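Local coordinates for protein heroin esterase (Rhodococcus sp., PDB 1LZL) that hydrolyses acetyl ester bonds, probably including those of heroin, as an esterase of the alpha/beta hydrolase fold, at residues A298-S301 with E302-A305; Y220-G223 with E224-G228; T94-S97 with S98-F101. All coordinates share one frame; numbering follows the deposited sequence.

Contact 1 (A298-S301 with E302-A305); sequences AAVS and ERGA. Unlike the reference sequence in segment 298-301: Ala299 (reference Gly), Ser301 (reference Arg).
The first turn of the C-terminal helix 299-315 is closed where the carbonyls of residues 298-301 meet the amides of residues 302-305. Ala298 stands at the N-cap, and its O accepts from Glu302 N at 2.9 Å. The next bond, Arg303 N to Ala299 O, is equally short (2.9 Å) and straight, with an N-H...O angle of 167°. Gly304 N reaches Val300 O at 3.0 Å, and Ala305 N closes on Ser301 O at 2.8 Å. Four successive i to i+4 bonds therefore set a regular alpha-helix from its start. Beside the edge strand 280-285 of the alpha/beta hydrolase sheet, Val300 packs on Phe285 and on Leu11 of helix 9-14, as suits a branched apolar residue. Val300 CG2 also lies 4.0 Å from Arg303 NH2, one turn on, meeting the guanidinium obliquely. Glu302, which suits the helix's outer side, lays CG 3.3 Å from Ala298 O; chi1 of -65° swings CG beside its own backbone N, back over the turn before it. A carboxylate in the first turn would probably be favoured by the helix dipole. Buried Ser301 hydrogen-bonds through OG to Val295 O and Ser292 O, while Ala299 N, at the helix start, is bound by Glu10 OE1.

Contact 2 (Y220-G223 with E224-G228); sequences YYLG and ESYSG
Leu222, the last residue of helix 211-222, and Tyr226 pack together across a type I beta turn, Gly223 to Tyr226, that leads the chain off the helix. Gly223 leaves helical angles with a positive phi of 98°, where a side chain would jam against the preceding carbonyl; glycine therefore fits this place. Glu224 follows at the first corner of the turn, with a carboxylate that suits the exposed surface. Ser225, at the second corner, offers its N to a water only weakly, at 3.5 Å; that same water donates a much shorter bond of 2.6 Å to Leu222 O, and so bridges the end of the helix and the turn. Tyr226 closes the turn: its N donates to Gly223 O at 3.0 Å, the bond that defines the turn. Lys219 NZ also binds Gly223 O, giving this oxygen two grips. With CG anti to its backbone N (chi1 164°), Tyr226 sets its ring alongside the Leu222 side chain, and its OH hydrogen-bonds Asp193 OD2. An aromatic residue suits this place because its broad face receives an aliphatic branch, while its hydroxyl still finds a polar partner. Gly228 brings its N over the centre of one ring face, 3.4 Å above the plane. On the helix side, Leu222 CB lies 3.6 Å from Tyr226 CB, and over the other face Leu222 CD1 makes a CH-pi contact 3.6 Å from the Tyr226 ring centroid, 11° off its normal.

Contact 3 (T94-S97 with S98-F101); sequences TAES and SDPF
Ser98 N donates to Ala95 O at 2.9 Å and Asp99 N to Glu96 O at 2.9 Å, two i to i+3 bonds of a 3-10 turn that runs into helix 99-109. Glu96 and Asp99 carry the side-chain contact. Because CG of Glu96 is anti to its backbone N (chi1 -176°), Glu96 CG comes within 3.3 Å of Asp99 OD2. The side chains cross at a slant, their carboxylate planes 53° apart, and Glu96 OE2 stays 4.5 Å from Asp99 OD2. A water donates to both of these oxygens, and Arg68 NH2 forms a salt bridge with Asp99 OD2, which would probably ease the repulsion between the like charges. Ser97 ties the entry of the turn: its OG donates to Thr94 O at 2.6 Å, in the carbonyl plane, and its N shares that acceptor. A small hydroxyl suits this fold-back. Pro100, whose CD lies 3.6 Å from Ser97 O, suits the first turn of a helix, where a residue without an amide hydrogen costs no bond. In the alpha/beta hydrolase fold this turn links strand 79-85 to helix 99-109. Helix 26-41 packs on it through Leu41 and Ile37, strand 65-72 supplies Arg68, and Asn115 of strand 112-116 lies beside Ser98 and Asp99.

How the contacts relate
Along the chain from the N terminus, contact 3 comes first, contact 2 follows, and contact 1 is last. Each closes its own turn before the next begins, so none nests within or crosses another. Contacts 1 and 3 both start helices and lie about 6 Å apart at their nearest atoms without touching, whereas contact 2 ends one. Contacts 1 and 2 lie on opposite sides of the chain's centre, their own centres about 36 Å apart. Contact 3 joins the loop after strand 79-85 to helix 99-109, contact 2 joins the end of helix 211-222 to the loop toward strand 252-257, and contact 1 starts the last helix, 299-315, beside edge strand 280-285.

Contact 1 (A298-S301 with E302-A305)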
loop_
_atom_site.group_PDB
_atom_site.type_symbol
_atom_site.label_atom_id
_atom_site.label_comp_id
_atom_site.label_asym_id
_atom_site.label_seq_id
_atom_site.Cartn_x
_atom_site.Cartn_y
_atom_site.Cartn_z
ATOM N N ALA A 298 -15.070 -13.042 -5.518
ATOM C CA ALA A 298 -14.891 -13.209 -6.957
ATOM C C ALA A 298 -13.686 -14.080 -7.272
ATOM O O ALA A 298 -12.682 -13.965 -6.556
ATOM C CB ALA A 298 -14.727 -11.818 -7.576
ATOM N N ALA A 299 -13.796 -14.922 -8.329
ATOM C CA ALA A 299 -12.628 -15.781 -8.599
ATOM C C ALA A 299 -11.368 -14.963 -8.902
ATOM O O ALA A 299 -10.305 -15.403 -8.471
ATOM C CB ALA A 299 -12.941 -16.755 -9.723
ATOM N N VAL A 300 -11.485 -13.832 -9.603
ATOM C CA VAL A 300 -10.289 -13.033 -9.966
ATOM C C VAL A 300 -9.666 -12.427 -8.712
ATOM O O VAL A 300 -8.424 -12.318 -8.652
ATOM C CB VAL A 300 -10.590 -11.938 -11.005
ATOM C CG1 VAL A 300 -11.526 -10.844 -10.456
ATOM C CG2 VAL A 300 -9.293 -11.322 -11.533
ATOM N N SER A 301 -10.493 -12.047 -7.740
ATOM C CA SER A 301 -10.003 -11.588 -6.431
ATOM C C SER A 301 -9.329 -12.736 -5.688
ATOM O O SER A 301 -8.223 -12.568 -5.128
ATOM C CB SER A 301 -11.164 -10.999 -5.615
ATOM O OG SER A 301 -11.720 -9.881 -6.293
ATOM N N GLU A 302 -9.939 -13.918 -5.680
ATOM C CA GLU A 302 -9.330 -15.085 -5.000
ATOM C C GLU A 302 -7.983 -15.404 -5.615
ATOM O O GLU A 302 -7.029 -15.650 -4.862
ATOM C CB GLU A 302 -10.285 -16.306 -5.010
ATOM C CG GLU A 302 -11.544 -15.976 -4.168
ATOM C CD GLU A 302 -12.546 -17.114 -4.244
ATOM O OE1 GLU A 302 -12.349 -18.052 -5.051
ATOM O OE2 GLU A 302 -13.511 -17.054 -3.456
ATOM N N ARG A 303 -7.894 -15.411 -6.949
ATOM C CA ARG A 303 -6.607 -15.630 -7.607
ATOM C C ARG A 303 -5.572 -14.585 -7.179
ATOM O O ARG A 303 -4.397 -14.916 -6.933
ATOM C CB ARG A 303 -6.708 -15.474 -9.114
ATOM C CG ARG A 303 -7.340 -16.592 -9.905
ATOM C CD ARG A 303 -6.953 -16.479 -11.346
ATOM N NE ARG A 303 -7.511 -15.435 -12.210
ATOM C CZ ARG A 303 -6.694 -14.710 -13.000
ATOM N NH1 ARG A 303 -5.367 -14.861 -13.036
ATOM N NH2 ARG A 303 -7.155 -13.765 -13.829
ATOM N N GLY A 304 -5.985 -13.320 -7.140
ATOM C CA GLY A 304 -5.045 -12.250 -6.739
ATOM C C GLY A 304 -4.560 -12.421 -5.310
ATOM O O GLY A 304 -3.388 -12.269 -4.984
ATOM N N ALA A 305 -5.507 -12.753 -4.423
ATOM C CA ALA A 305 -5.148 -12.973 -3.008
ATOM C C ALA A 305 -4.212 -14.134 -2.779
ATOM O O ALA A 305 -3.262 -14.084 -1.989
ATOM C CB ALA A 305 -6.442 -13.145 -2.182
#

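Contact 2 (Y220-G223 with E224-G228)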
loop_
_atom_site.group_PDB
_atom_site.type_symbol
_atom_site.label_atom_id
_atom_site.label_comp_id
_atom_site.label_asym_id
_atom_site.label_seq_id
_atom_site.Cartn_x
_atom_site.Cartn_y
_atom_site.Cartn_z
ATOM N N TYR A 220 -3.979 17.079 -1.435
ATOM C CA TYR A 220 -4.001 16.917 0.019
ATOM C C TYR A 220 -2.631 16.508 0.545
ATOM O O TYR A 220 -2.191 17.046 1.572
ATOM C CB TYR A 220 -5.008 15.837 0.420
ATOM C CG TYR A 220 -6.446 16.225 0.187
ATOM C CD1 TYR A 220 -6.864 17.544 0.327
ATOM C CD2 TYR A 220 -7.365 15.258 -0.137
ATOM C CE1 TYR A 220 -8.220 17.823 0.102
ATOM C CE2 TYR A 220 -8.716 15.523 -0.367
ATOM C CZ TYR A 220 -9.114 16.827 -0.232
ATOM O OH TYR A 220 -10.440 17.125 -0.457
ATOM N N TYR A 221 -1.990 15.558 -0.135
ATOM C CA TYR A 221 -0.716 15.021 0.382
ATOM C C TYR A 221 0.448 15.998 0.279
ATOM O O TYR A 221 1.249 16.150 1.202
ATOM C CB TYR A 221 -0.405 13.779 -0.478
ATOM C CG TYR A 221 0.795 12.957 -0.058
ATOM C CD1 TYR A 221 1.121 12.729 1.277
ATOM C CD2 TYR A 221 1.585 12.375 -1.035
ATOM C CE1 TYR A 221 2.231 11.956 1.602
ATOM C CE2 TYR A 221 2.689 11.593 -0.737
ATOM C CZ TYR A 221 2.996 11.396 0.614
ATOM O OH TYR A 221 4.094 10.604 0.962
ATOM N N LEU A 222 0.580 16.669 -0.871
ATOM C CA LEU A 222 1.755 17.510 -1.087
ATOM C C LEU A 222 1.557 18.935 -0.549
ATOM O O LEU A 222 2.587 19.597 -0.303
ATOM C CB LEU A 222 2.074 17.532 -2.584
ATOM C CG LEU A 222 2.391 16.090 -3.117
ATOM C CD1 LEU A 222 2.771 16.160 -4.584
ATOM C CD2 LEU A 222 3.484 15.410 -2.301
ATOM N N GLY A 223 0.310 19.340 -0.336
ATOM C CA GLY A 223 0.083 20.607 0.366
ATOM C C GLY A 223 -0.199 21.823 -0.516
ATOM O O GLY A 223 -0.129 21.775 -1.749
ATOM N N GLU A 224 -0.523 22.931 0.148
ATOM C CA GLU A 224 -1.152 24.087 -0.489
ATOM C C GLU A 224 -0.154 24.864 -1.336
ATOM O O GLU A 224 -0.520 25.773 -2.109
ATOM C CB GLU A 224 -1.813 24.985 0.552
ATOM C CG GLU A 224 -2.907 24.279 1.383
ATOM C CD GLU A 224 -4.194 24.187 0.570
ATOM O OE1 GLU A 224 -4.102 24.546 -0.629
ATOM O OE2 GLU A 224 -5.246 23.761 1.118
ATOM N N SER A 225 1.114 24.516 -1.240
ATOM C CA SER A 225 2.217 25.065 -2.013
ATOM C C SER A 225 2.494 24.335 -3.313
ATOM O O SER A 225 3.045 24.835 -4.296
ATOM C CB SER A 225 3.510 24.886 -1.194
ATOM O OG SER A 225 4.694 25.091 -1.949
ATOM N N TYR A 226 2.112 23.036 -3.310
ATOM C CA TYR A 226 2.392 22.223 -4.483
ATOM C C TYR A 226 1.641 22.828 -5.650
ATOM O O TYR A 226 0.448 23.064 -5.496
ATOM C CB TYR A 226 1.982 20.776 -4.228
ATOM C CG TYR A 226 1.851 19.852 -5.413
ATOM C CD1 TYR A 226 2.960 19.445 -6.147
ATOM C CD2 TYR A 226 0.599 19.377 -5.767
ATOM C CE1 TYR A 226 2.812 18.572 -7.236
ATOM C CE2 TYR A 226 0.414 18.517 -6.844
ATOM C CZ TYR A 226 1.539 18.139 -7.563
ATOM O OH TYR A 226 1.323 17.280 -8.628
ATOM N N SER A 227 2.340 22.993 -6.767
ATOM C CA SER A 227 1.568 23.668 -7.828
ATOM C C SER A 227 1.056 22.741 -8.915
ATOM O O SER A 227 0.572 23.247 -9.933
ATOM C CB SER A 227 2.430 24.756 -8.470
ATOM O OG SER A 227 3.701 24.220 -8.764
ATOM N N GLY A 228 1.156 21.428 -8.767
ATOM C CA GLY A 228 0.593 20.529 -9.763
ATOM C C GLY A 228 1.675 19.743 -10.507
ATOM O O GLY A 228 2.833 19.813 -10.115
HETATM O O HOH W 1 3.176 22.074 0.169
#

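Contact 3 (T94-S97 with S98-F101)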
loop_
_atom_site.group_PDB
_atom_site.type_symbol
_atom_site.label_atom_id
_atom_site.label_comp_id
_atom_site.label_asym_id
_atom_site.label_seq_id
_atom_site.Cartn_x
_atom_site.Cartn_y
_atom_site.Cartn_z
ATOM N N THR A 94 -7.381 3.898 8.110
ATOM C CA THR A 94 -6.733 3.569 9.342
ATOM C C THR A 94 -5.954 2.273 9.194
ATOM O O THR A 94 -6.250 1.421 8.336
ATOM C CB THR A 94 -7.753 3.393 10.493
ATOM O OG1 THR A 94 -8.557 2.230 10.225
ATOM C CG2 THR A 94 -8.692 4.578 10.546
ATOM N N ALA A 95 -4.949 2.108 10.025
ATOM C CA ALA A 95 -4.267 0.821 10.016
ATOM C C ALA A 95 -5.240 -0.312 10.271
ATOM O O ALA A 95 -5.078 -1.345 9.606
ATOM C CB ALA A 95 -3.131 0.774 11.038
ATOM N N GLU A 96 -6.218 -0.145 11.164
ATOM C CA GLU A 96 -7.061 -1.334 11.437
ATOM C C GLU A 96 -7.809 -1.799 10.198
ATOM O O GLU A 96 -8.220 -2.959 10.065
ATOM C CB GLU A 96 -8.039 -0.963 12.563
ATOM C CG GLU A 96 -8.914 -2.076 13.057
ATOM C CD GLU A 96 -10.129 -1.536 13.801
ATOM O OE1 GLU A 96 -10.268 -0.299 13.991
ATOM O OE2 GLU A 96 -10.945 -2.407 14.200
ATOM N N SER A 97 -8.045 -0.920 9.244
ATOM C CA SER A 97 -8.767 -1.303 8.029
ATOM C C SER A 97 -8.004 -2.398 7.285
ATOM O O SER A 97 -8.666 -3.113 6.514
ATOM C CB SER A 97 -9.053 -0.098 7.122
ATOM O OG SER A 97 -7.851 0.368 6.518
ATOM N N SER A 98 -6.695 -2.548 7.511
ATOM C CA SER A 98 -5.940 -3.630 6.880
ATOM C C SER A 98 -5.773 -4.848 7.781
ATOM O O SER A 98 -5.052 -5.790 7.391
ATOM C CB SER A 98 -4.565 -3.128 6.445
ATOM O OG SER A 98 -4.605 -2.221 5.385
ATOM N N ASP A 99 -6.423 -4.871 8.933
ATOM C CA ASP A 99 -6.306 -6.080 9.756
ATOM C C ASP A 99 -6.640 -7.378 9.022
ATOM O O ASP A 99 -5.895 -8.343 9.230
ATOM C CB ASP A 99 -7.230 -5.966 10.976
ATOM C CG ASP A 99 -6.718 -5.166 12.138
ATOM O OD1 ASP A 99 -5.584 -4.615 12.118
ATOM O OD2 ASP A 99 -7.439 -5.067 13.167
ATOM N N PRO A 100 -7.634 -7.464 8.152
ATOM C CA PRO A 100 -7.912 -8.761 7.495
ATOM C C PRO A 100 -6.707 -9.347 6.780
ATOM O O PRO A 100 -6.323 -10.499 6.975
ATOM C CB PRO A 100 -9.052 -8.409 6.530
ATOM C CG PRO A 100 -9.794 -7.302 7.235
ATOM C CD PRO A 100 -8.648 -6.456 7.759
ATOM N N PHE A 101 -6.046 -8.514 5.980
ATOM C CA PHE A 101 -4.876 -8.969 5.221
ATOM C C PHE A 101 -3.724 -9.296 6.159
ATOM O O PHE A 101 -3.012 -10.290 5.959
ATOM C CB PHE A 101 -4.448 -7.913 4.177
ATOM C CG PHE A 101 -3.240 -8.349 3.348
ATOM C CD1 PHE A 101 -3.321 -9.520 2.584
ATOM C CD2 PHE A 101 -2.056 -7.611 3.383
ATOM C CE1 PHE A 101 -2.204 -9.923 1.840
ATOM C CE2 PHE A 101 -0.957 -7.975 2.597
ATOM C CZ PHE A 101 -1.050 -9.147 1.839
HETATM O O HOH W 2 -10.113 -4.957 13.896
#